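PDB 6ERC: peroxinectin A from Dictyostelium discoideum, which uses hydrogen peroxide, through a bound heme, to oxidise phenolic donors, iodide and thiocyanate. Local coordinates for residues A[362-367]-A[377-382]. Sequence-based numbering, arbitrary orientation.
Sequences SDLRNF and LDLASR. With HEM (protoporphyrin IX containing Fe), chain F.
Both Arg-365 (chi1 -157°) and Asp-378 (chi1 180°) hold CG anti to their own backbone N, which lays the two side chains alongside each other, pointing the same way. The arginine's aliphatic part does the touching, its CG 3.1 Å from Asp-378 OD1, while its guanidinium runs on to a salt bridge with Asp-57. Aspartate suits the N-cap of helix 379-390: OD1 accepts a weak bond from Ser-381 N, and OD2 is met from above the carboxylate plane by Ser-381 OG at 2.6 Å and also pairs with Arg-49. An alanine here would probably leave the first turn of that helix uncapped and Arg-49 without its acidic mate. In this animal heme peroxidase fold the chain leaves helix 362-365, loops round, and returns through a single antiparallel bridge, where Leu-377 N donates to Phe-367 O (2.9 Å). Leu-377 CD2 packs obliquely against Phe-367 CD2, 3.6 Å away. Leu-379 N reaches Leu-364 O almost straight (171°), and their branched, apolar ends lie side by side at the heme, Leu-379 CD1 3.7 Å from C3A and Leu-364 CD2 3.8 Å from methyl CMB. One turn on, Arg-382, long and cationic, donates NE to propionate O2A of the heme at 2.9 Å.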
ATOM      1  N   SER A 362      11.940   1.278  14.659  1.00 55.69           N
ATOM      2  CA  SER A 362      13.094   0.439  14.369  1.00 57.44           C
ATOM      3  C   SER A 362      12.705  -0.964  13.928  1.00 57.88           C
ATOM      4  O   SER A 362      13.542  -1.670  13.355  1.00 57.02           O
ATOM      5  CB  SER A 362      14.007   0.361  15.593  1.00 59.05           C
ATOM      6  OG  SER A 362      14.603   1.621  15.848  1.00 58.76           O
ATOM      7  N   ASP A 363      11.463  -1.388  14.184  1.00 58.65           N
ATOM      8  CA  ASP A 363      10.999  -2.665  13.651  1.00 57.01           C
ATOM      9  C   ASP A 363      11.057  -2.674  12.131  1.00 55.81           C
ATOM     10  O   ASP A 363      11.324  -3.718  11.525  1.00 55.96           O
ATOM     11  CB  ASP A 363       9.577  -2.950  14.128  1.00 57.09           C
ATOM     12  CG  ASP A 363       9.475  -3.035  15.638  1.00 58.57           C
ATOM     13  OD1 ASP A 363       9.629  -1.989  16.303  1.00 59.11           O
ATOM     14  OD2 ASP A 363       9.242  -4.148  16.159  1.00 58.01           O
ATOM     15  N   LEU A 364      10.817  -1.525  11.504  1.00 54.83           N
ATOM     16  CA  LEU A 364      10.896  -1.388  10.057  1.00 56.06           C
ATOM     17  C   LEU A 364      12.261  -0.889   9.596  1.00 57.83           C
ATOM     18  O   LEU A 364      12.765  -1.335   8.559  1.00 57.60           O
ATOM     19  CB  LEU A 364       9.811  -0.425   9.564  1.00 56.81           C
ATOM     20  CG  LEU A 364       8.356  -0.823   9.829  1.00 55.43           C
ATOM     21  CD1 LEU A 364       7.460   0.400   9.792  1.00 54.87           C
ATOM     22  CD2 LEU A 364       7.890  -1.848   8.812  1.00 54.16           C
ATOM     23  N   ARG A 365      12.872   0.030  10.348  1.00 58.98           N
ATOM     24  CA  ARG A 365      14.107   0.661   9.896  1.00 57.98           C
ATOM     25  C   ARG A 365      15.340  -0.171  10.223  1.00 57.73           C
ATOM     26  O   ARG A 365      16.343  -0.084   9.509  1.00 58.41           O
ATOM     27  CB  ARG A 365      14.238   2.053  10.517  1.00 57.97           C
ATOM     28  CG  ARG A 365      15.135   2.995   9.731  1.00 59.30           C
ATOM     29  CD  ARG A 365      15.285   4.343  10.417  1.00 58.33           C
ATOM     30  NE  ARG A 365      16.078   4.257  11.640  1.00 59.61           N
ATOM     31  CZ  ARG A 365      17.408   4.209  11.676  1.00 59.15           C
ATOM     32  NH1 ARG A 365      18.113   4.230  10.553  1.00 59.73           N
ATOM     33  NH2 ARG A 365      18.037   4.136  12.841  1.00 58.65           N
ATOM     34  N   ASN A 366      15.290  -0.976  11.280  1.00 57.23           N
ATOM     35  CA  ASN A 366      16.432  -1.776  11.715  1.00 58.45           C
ATOM     36  C   ASN A 366      16.013  -3.219  11.960  1.00 58.24           C
ATOM     37  O   ASN A 366      16.230  -3.784  13.034  1.00 59.44           O
ATOM     38  CB  ASN A 366      17.060  -1.188  12.978  1.00 60.68           C
ATOM     39  CG  ASN A 366      17.706   0.163  12.737  1.00 60.08           C
ATOM     40  OD1 ASN A 366      18.473   0.342  11.788  1.00 59.45           O
ATOM     41  ND2 ASN A 366      17.397   1.124  13.599  1.00 60.49           N
ATOM     42  N   PHE A 367      15.405  -3.842  10.954  1.00 58.83           N
ATOM     43  CA  PHE A 367      15.048  -5.252  11.046  1.00 59.66           C
ATOM     44  C   PHE A 367      16.252  -6.114  10.689  1.00 59.95           C
ATOM     45  O   PHE A 367      16.891  -5.904   9.653  1.00 60.67           O
ATOM     46  CB  PHE A 367      13.878  -5.580  10.117  1.00 57.86           C
ATOM     47  CG  PHE A 367      13.540  -7.042  10.080  1.00 58.64           C
ATOM     48  CD1 PHE A 367      12.783  -7.614  11.087  1.00 58.16           C
ATOM     49  CD2 PHE A 367      13.995  -7.849   9.049  1.00 58.96           C
ATOM     50  CE1 PHE A 367      12.477  -8.961  11.063  1.00 58.87           C
ATOM     51  CE2 PHE A 367      13.692  -9.198   9.021  1.00 59.07           C
ATOM     52  CZ  PHE A 367      12.934  -9.754  10.028  1.00 59.31           C
ATOM     53  N   LEU A 377      17.116  -5.739   6.727  1.00 58.79           N
ATOM     54  CA  LEU A 377      16.517  -4.800   5.790  1.00 59.25           C
ATOM     55  C   LEU A 377      16.139  -3.517   6.516  1.00 58.68           C
ATOM     56  O   LEU A 377      15.858  -3.519   7.717  1.00 56.83           O
ATOM     57  CB  LEU A 377      15.289  -5.410   5.102  1.00 59.70           C
ATOM     58  CG  LEU A 377      14.132  -5.830   6.012  1.00 59.51           C
ATOM     59  CD1 LEU A 377      13.069  -4.734   6.111  1.00 57.94           C
ATOM     60  CD2 LEU A 377      13.534  -7.134   5.511  1.00 59.32           C
ATOM     61  N   ASP A 378      16.140  -2.418   5.762  1.00 58.83           N
ATOM     62  CA  ASP A 378      15.791  -1.095   6.268  1.00 57.95           C
ATOM     63  C   ASP A 378      14.754  -0.512   5.321  1.00 57.24           C
ATOM     64  O   ASP A 378      15.072  -0.185   4.174  1.00 56.56           O
ATOM     65  CB  ASP A 378      17.028  -0.199   6.365  1.00 60.32           C
ATOM     66  CG  ASP A 378      16.712   1.197   6.880  1.00 58.48           C
ATOM     67  OD1 ASP A 378      15.522   1.542   7.026  1.00 56.27           O
ATOM     68  OD2 ASP A 378      17.669   1.955   7.144  1.00 60.40           O
ATOM     69  N   LEU A 379      13.515  -0.393   5.795  1.00 58.22           N
ATOM     70  CA  LEU A 379      12.444   0.077   4.925  1.00 59.03           C
ATOM     71  C   LEU A 379      12.611   1.551   4.575  1.00 57.35           C
ATOM     72  O   LEU A 379      12.279   1.963   3.458  1.00 57.44           O
ATOM     73  CB  LEU A 379      11.091  -0.173   5.586  1.00 57.60           C
ATOM     74  CG  LEU A 379       9.848   0.106   4.742  1.00 57.63           C
ATOM     75  CD1 LEU A 379       9.928  -0.557   3.371  1.00 58.57           C
ATOM     76  CD2 LEU A 379       8.618  -0.384   5.483  1.00 58.11           C
ATOM     77  N   ALA A 380      13.119   2.357   5.506  1.00 58.70           N
ATOM     78  CA  ALA A 380      13.432   3.744   5.185  1.00 59.38           C
ATOM     79  C   ALA A 380      14.456   3.820   4.057  1.00 59.43           C
ATOM     80  O   ALA A 380      14.287   4.583   3.100  1.00 58.54           O
ATOM     81  CB  ALA A 380      13.945   4.465   6.429  1.00 59.69           C
ATOM     82  N   SER A 381      15.524   3.024   4.152  1.00 57.70           N
ATOM     83  CA  SER A 381      16.535   3.013   3.099  1.00 58.78           C
ATOM     84  C   SER A 381      15.955   2.524   1.780  1.00 58.36           C
ATOM     85  O   SER A 381      16.232   3.098   0.719  1.00 57.87           O
ATOM     86  CB  SER A 381      17.719   2.139   3.514  1.00 59.21           C
ATOM     87  OG  SER A 381      18.312   2.616   4.707  1.00 58.42           O
ATOM     88  N   ARG A 382      15.150   1.459   1.820  1.00 60.77           N
ATOM     89  CA  ARG A 382      14.544   0.946   0.596  1.00 60.59           C
ATOM     90  C   ARG A 382      13.712   2.018  -0.097  1.00 58.03           C
ATOM     91  O   ARG A 382      13.705   2.109  -1.330  1.00 58.11           O
ATOM     92  CB  ARG A 382      13.690  -0.283   0.904  1.00 60.45           C
ATOM     93  CG  ARG A 382      14.502  -1.522   1.264  1.00 61.14           C
ATOM     94  CD  ARG A 382      13.655  -2.792   1.245  1.00 62.21           C
ATOM     95  NE  ARG A 382      13.348  -3.240  -0.114  1.00 62.95           N
ATOM     96  CZ  ARG A 382      14.186  -3.926  -0.889  1.00 63.26           C
ATOM     97  NH1 ARG A 382      15.398  -4.245  -0.449  1.00 62.32           N
ATOM     98  NH2 ARG A 382      13.816  -4.290  -2.112  1.00 62.78           N
TER
HETATM   99  CHA HEM F 604       5.916  -0.571  -0.406  1.00 54.12           C
HETATM  100  CHB HEM F 604       6.367  -3.003   3.748  1.00 50.11           C
HETATM  101  CHC HEM F 604       2.684  -0.437   5.625  1.00 47.77           C
HETATM  102  CHD HEM F 604       2.408   2.153   1.542  1.00 52.38           C
HETATM  103  C1A HEM F 604       6.393  -1.403   0.576  1.00 52.15           C
HETATM  104  C2A HEM F 604       7.580  -2.216   0.489  1.00 50.82           C
HETATM  105  C3A HEM F 604       7.714  -2.891   1.634  1.00 49.41           C
HETATM  106  C4A HEM F 604       6.605  -2.525   2.485  1.00 49.80           C
HETATM  107  CMA HEM F 604       8.833  -3.890   2.003  1.00 45.54           C
HETATM  108  CAA HEM F 604       8.515  -2.258  -0.731  1.00 51.66           C
HETATM  109  CBA HEM F 604       9.829  -1.622  -0.300  1.00 52.61           C
HETATM  110  CGA HEM F 604      10.570  -1.107  -1.506  1.00 54.79           C
HETATM  111  O1A HEM F 604      10.053  -0.186  -2.189  1.00 54.82           O
HETATM  112  O2A HEM F 604      11.688  -1.610  -1.779  1.00 54.01           O
HETATM  113  C1B HEM F 604       5.397  -2.529   4.598  1.00 49.24           C
HETATM  114  C2B HEM F 604       5.147  -3.032   5.926  1.00 47.71           C
HETATM  115  C3B HEM F 604       4.126  -2.332   6.450  1.00 48.25           C
HETATM  116  C4B HEM F 604       3.703  -1.357   5.464  1.00 49.49           C
HETATM  117  CMB HEM F 604       5.960  -4.187   6.544  1.00 43.14           C
HETATM  118  CAB HEM F 604       3.459  -2.451   7.840  1.00 47.63           C
HETATM  119  CBB HEM F 604       3.892  -3.286   8.791  1.00 48.58           C
HETATM  120  C1C HEM F 604       2.287   0.498   4.694  1.00 47.66           C
HETATM  121  C2C HEM F 604       1.231   1.482   4.854  1.00 48.10           C
HETATM  122  C3C HEM F 604       1.156   2.200   3.713  1.00 49.54           C
HETATM  123  C4C HEM F 604       2.163   1.682   2.813  1.00 51.55           C
HETATM  124  CMC HEM F 604       0.413   1.592   6.159  1.00 45.50           C
HETATM  125  CAC HEM F 604       0.248   3.377   3.268  1.00 47.87           C
HETATM  126  CBC HEM F 604      -0.724   3.933   3.994  1.00 47.73           C
HETATM  127  C1D HEM F 604       3.301   1.612   0.648  1.00 52.10           C
HETATM  128  C2D HEM F 604       3.452   1.999  -0.736  1.00 51.41           C
HETATM  129  C3D HEM F 604       4.427   1.251  -1.261  1.00 54.18           C
HETATM  130  C4D HEM F 604       4.914   0.355  -0.242  1.00 54.05           C
HETATM  131  CMD HEM F 604       2.636   3.105  -1.436  1.00 49.08           C
HETATM  132  CAD HEM F 604       4.952   1.266  -2.707  1.00 53.66           C
HETATM  133  CBD HEM F 604       3.942   0.455  -3.513  1.00 54.33           C
HETATM  134  CGD HEM F 604       4.617  -0.303  -4.631  1.00 53.26           C
HETATM  135  O1D HEM F 604       5.122  -1.424  -4.368  1.00 51.67           O
HETATM  136  O2D HEM F 604       4.651   0.195  -5.784  1.00 51.47           O
HETATM  137  NA  HEM F 604       5.819  -1.616   1.809  1.00 54.14           N
HETATM  138  NB  HEM F 604       4.501  -1.509   4.346  1.00 54.65           N
HETATM  139  NC  HEM F 604       2.830   0.650   3.436  1.00 52.80           N
HETATM  140  ND  HEM F 604       4.207   0.607   0.914  1.00 55.15           N
HETATM  141 FE   HEM F 604       4.314  -0.474   2.588  1.00 61.91          FE